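Local structure of transglutaminase-like domain-containing protein (Streptococcus suis, 4XZ7) at residues K304-I309 against W364-K369. The protein has transglutaminase activity and is a virulence factor that helps the bacterium resist phagocytosis, this piece holding its transglutaminase-like domain. Residues are numbered along the deposited sequence; the frame is centred on the assembly and turned at random.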
# COMPACT_ATOMS: atom_id res chain seq x y z
N LYS B 304 -33.92 -0.08 29.95
CA LYS B 304 -33.32 0.44 31.18
C LYS B 304 -31.91 -0.06 31.47
O LYS B 304 -31.41 0.15 32.58
CB LYS B 304 -34.18 0.08 32.40
CG LYS B 304 -35.60 0.56 32.37
CD LYS B 304 -36.26 0.24 33.72
CE LYS B 304 -37.74 0.59 33.72
NZ LYS B 304 -38.38 0.31 35.04
N LYS B 305 -31.27 -0.73 30.51
CA LYS B 305 -29.94 -1.27 30.79
C LYS B 305 -28.99 -1.22 29.61
O LYS B 305 -29.40 -1.22 28.45
CB LYS B 305 -30.04 -2.72 31.30
CG LYS B 305 -30.18 -2.86 32.81
CD LYS B 305 -30.21 -4.32 33.24
CE LYS B 305 -28.96 -5.08 32.79
NZ LYS B 305 -27.73 -4.71 33.55
N TRP B 306 -27.70 -1.17 29.92
CA TRP B 306 -26.67 -1.33 28.90
C TRP B 306 -26.38 -2.81 28.74
O TRP B 306 -26.18 -3.51 29.73
CB TRP B 306 -25.40 -0.57 29.29
CG TRP B 306 -25.48 0.89 29.02
CD1 TRP B 306 -25.81 1.88 29.90
CD2 TRP B 306 -25.23 1.53 27.77
NE1 TRP B 306 -25.79 3.11 29.27
CE2 TRP B 306 -25.43 2.91 27.96
CE3 TRP B 306 -24.86 1.06 26.50
CZ2 TRP B 306 -25.27 3.83 26.93
CZ3 TRP B 306 -24.70 1.97 25.48
CH2 TRP B 306 -24.90 3.34 25.70
N HIS B 307 -26.38 -3.28 27.50
CA HIS B 307 -26.16 -4.68 27.18
C HIS B 307 -24.98 -4.90 26.26
O HIS B 307 -24.71 -4.07 25.37
CB HIS B 307 -27.41 -5.28 26.52
CG HIS B 307 -28.66 -5.11 27.32
ND1 HIS B 307 -28.99 -5.94 28.38
CD2 HIS B 307 -29.65 -4.19 27.24
CE1 HIS B 307 -30.13 -5.54 28.89
NE2 HIS B 307 -30.55 -4.49 28.22
N THR B 308 -24.28 -6.01 26.45
CA THR B 308 -23.30 -6.46 25.46
C THR B 308 -23.98 -7.32 24.40
O THR B 308 -24.63 -8.33 24.71
CB THR B 308 -22.14 -7.24 26.10
OG1 THR B 308 -21.72 -6.56 27.28
CG2 THR B 308 -20.97 -7.34 25.13
N ILE B 309 -23.86 -6.88 23.15
CA ILE B 309 -24.38 -7.59 21.99
C ILE B 309 -23.25 -8.03 21.07
O ILE B 309 -22.54 -7.18 20.49
CB ILE B 309 -25.36 -6.71 21.20
CG1 ILE B 309 -26.46 -6.20 22.12
CG2 ILE B 309 -25.93 -7.50 20.02
CD1 ILE B 309 -27.38 -7.31 22.65
N TRP B 364 -23.39 8.84 30.39
CA TRP B 364 -23.49 10.04 29.57
C TRP B 364 -24.32 9.82 28.30
O TRP B 364 -25.21 10.62 27.98
CB TRP B 364 -22.09 10.52 29.20
CG TRP B 364 -22.08 11.73 28.34
CD1 TRP B 364 -22.19 13.03 28.76
CD2 TRP B 364 -21.96 11.77 26.92
NE1 TRP B 364 -22.13 13.88 27.68
CE2 TRP B 364 -22.00 13.13 26.53
CE3 TRP B 364 -21.80 10.79 25.92
CZ2 TRP B 364 -21.90 13.54 25.20
CZ3 TRP B 364 -21.71 11.20 24.60
CH2 TRP B 364 -21.76 12.57 24.26
N ALA B 365 -24.03 8.74 27.58
CA ALA B 365 -24.64 8.49 26.28
C ALA B 365 -26.13 8.23 26.38
O ALA B 365 -26.92 8.74 25.59
CB ALA B 365 -23.93 7.32 25.58
N MET B 366 -26.53 7.43 27.37
CA MET B 366 -27.93 7.09 27.55
C MET B 366 -28.79 8.33 27.79
O MET B 366 -30.00 8.30 27.59
CB MET B 366 -28.11 6.11 28.70
CG MET B 366 -28.01 6.73 30.08
SD MET B 366 -27.86 5.46 31.36
CE MET B 366 -27.98 6.47 32.84
N LYS B 367 -28.14 9.42 28.20
CA LYS B 367 -28.86 10.64 28.51
C LYS B 367 -28.80 11.68 27.39
O LYS B 367 -29.43 12.73 27.49
CB LYS B 367 -28.34 11.25 29.82
CG LYS B 367 -28.82 10.51 31.06
CD LYS B 367 -28.46 11.24 32.34
CE LYS B 367 -27.01 11.02 32.72
NZ LYS B 367 -26.73 11.60 34.06
N GLN B 368 -28.04 11.40 26.33
CA GLN B 368 -27.98 12.33 25.20
C GLN B 368 -29.18 12.13 24.30
O GLN B 368 -29.81 11.07 24.34
CB GLN B 368 -26.69 12.12 24.39
CG GLN B 368 -25.41 12.22 25.21
CD GLN B 368 -25.29 13.54 25.95
OE1 GLN B 368 -25.37 14.61 25.35
NE2 GLN B 368 -25.12 13.46 27.27
N LYS B 369 -29.51 13.14 23.50
CA LYS B 369 -30.43 12.94 22.38
C LYS B 369 -29.76 11.95 21.46
O LYS B 369 -28.60 12.15 21.10
CB LYS B 369 -30.72 14.25 21.64
CG LYS B 369 -31.29 15.37 22.51
CD LYS B 369 -31.73 16.56 21.66
CE LYS B 369 -31.65 17.87 22.44
NZ LYS B 369 -30.26 18.16 22.88
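W306 reaches out from the strand 305-309 and sets one edge of its indole against A365 and M366 of the segment 364-369, which carries a type I turn from A365 to Q368. At CB the side chain is still well short of the other segment; with chi1 at -79°, CG lies opposite the carbonyl carbon and beside the backbone N, and the long ring system makes up the remaining distance. The pyrrole nitrogen comes first: W306 NE1 lies 3.8 Å from both M366 SD and M366 CB, the sulfur standing near the ring plane and 75° off the normal of the five-membered ring, an edge-on Met-aromatic contact. That N-H also has a weak hydrogen bond to the carbonyl oxygen of E362. Next along the rim, W306 CZ2 comes to 3.8 Å from the backbone M366 N and to 4.0 Å from both M366 CB and the methyl A365 CB, so that M366 CB touches two ring atoms. At the far corner W306 CH2 is 4.1 Å from A365 CB, still an edge contact. M366 starts toward the tryptophan, then its extended chain carries the sulfur along past the nitrogen.

Behind this surface the turn is closed by Q368 N bonding to A365 O at 3.0 Å. Just ahead of it, W364 O accepts K367 N on one face of its carbonyl plane and Q368 NE2, at 2.9 Å, on the other; Q368 NE2 also sits above one face of the W364 ring, toward its rim.

In the fold, 305-309 is an outermost strand of the five-stranded sheet within this chain, paired antiparallel with 294-302, from which Y301 and R299 also touch W306. The contact thus packs 359-365, the last helix of this chain, beside that edge strand, while W364 packs on N133 of the second subunit.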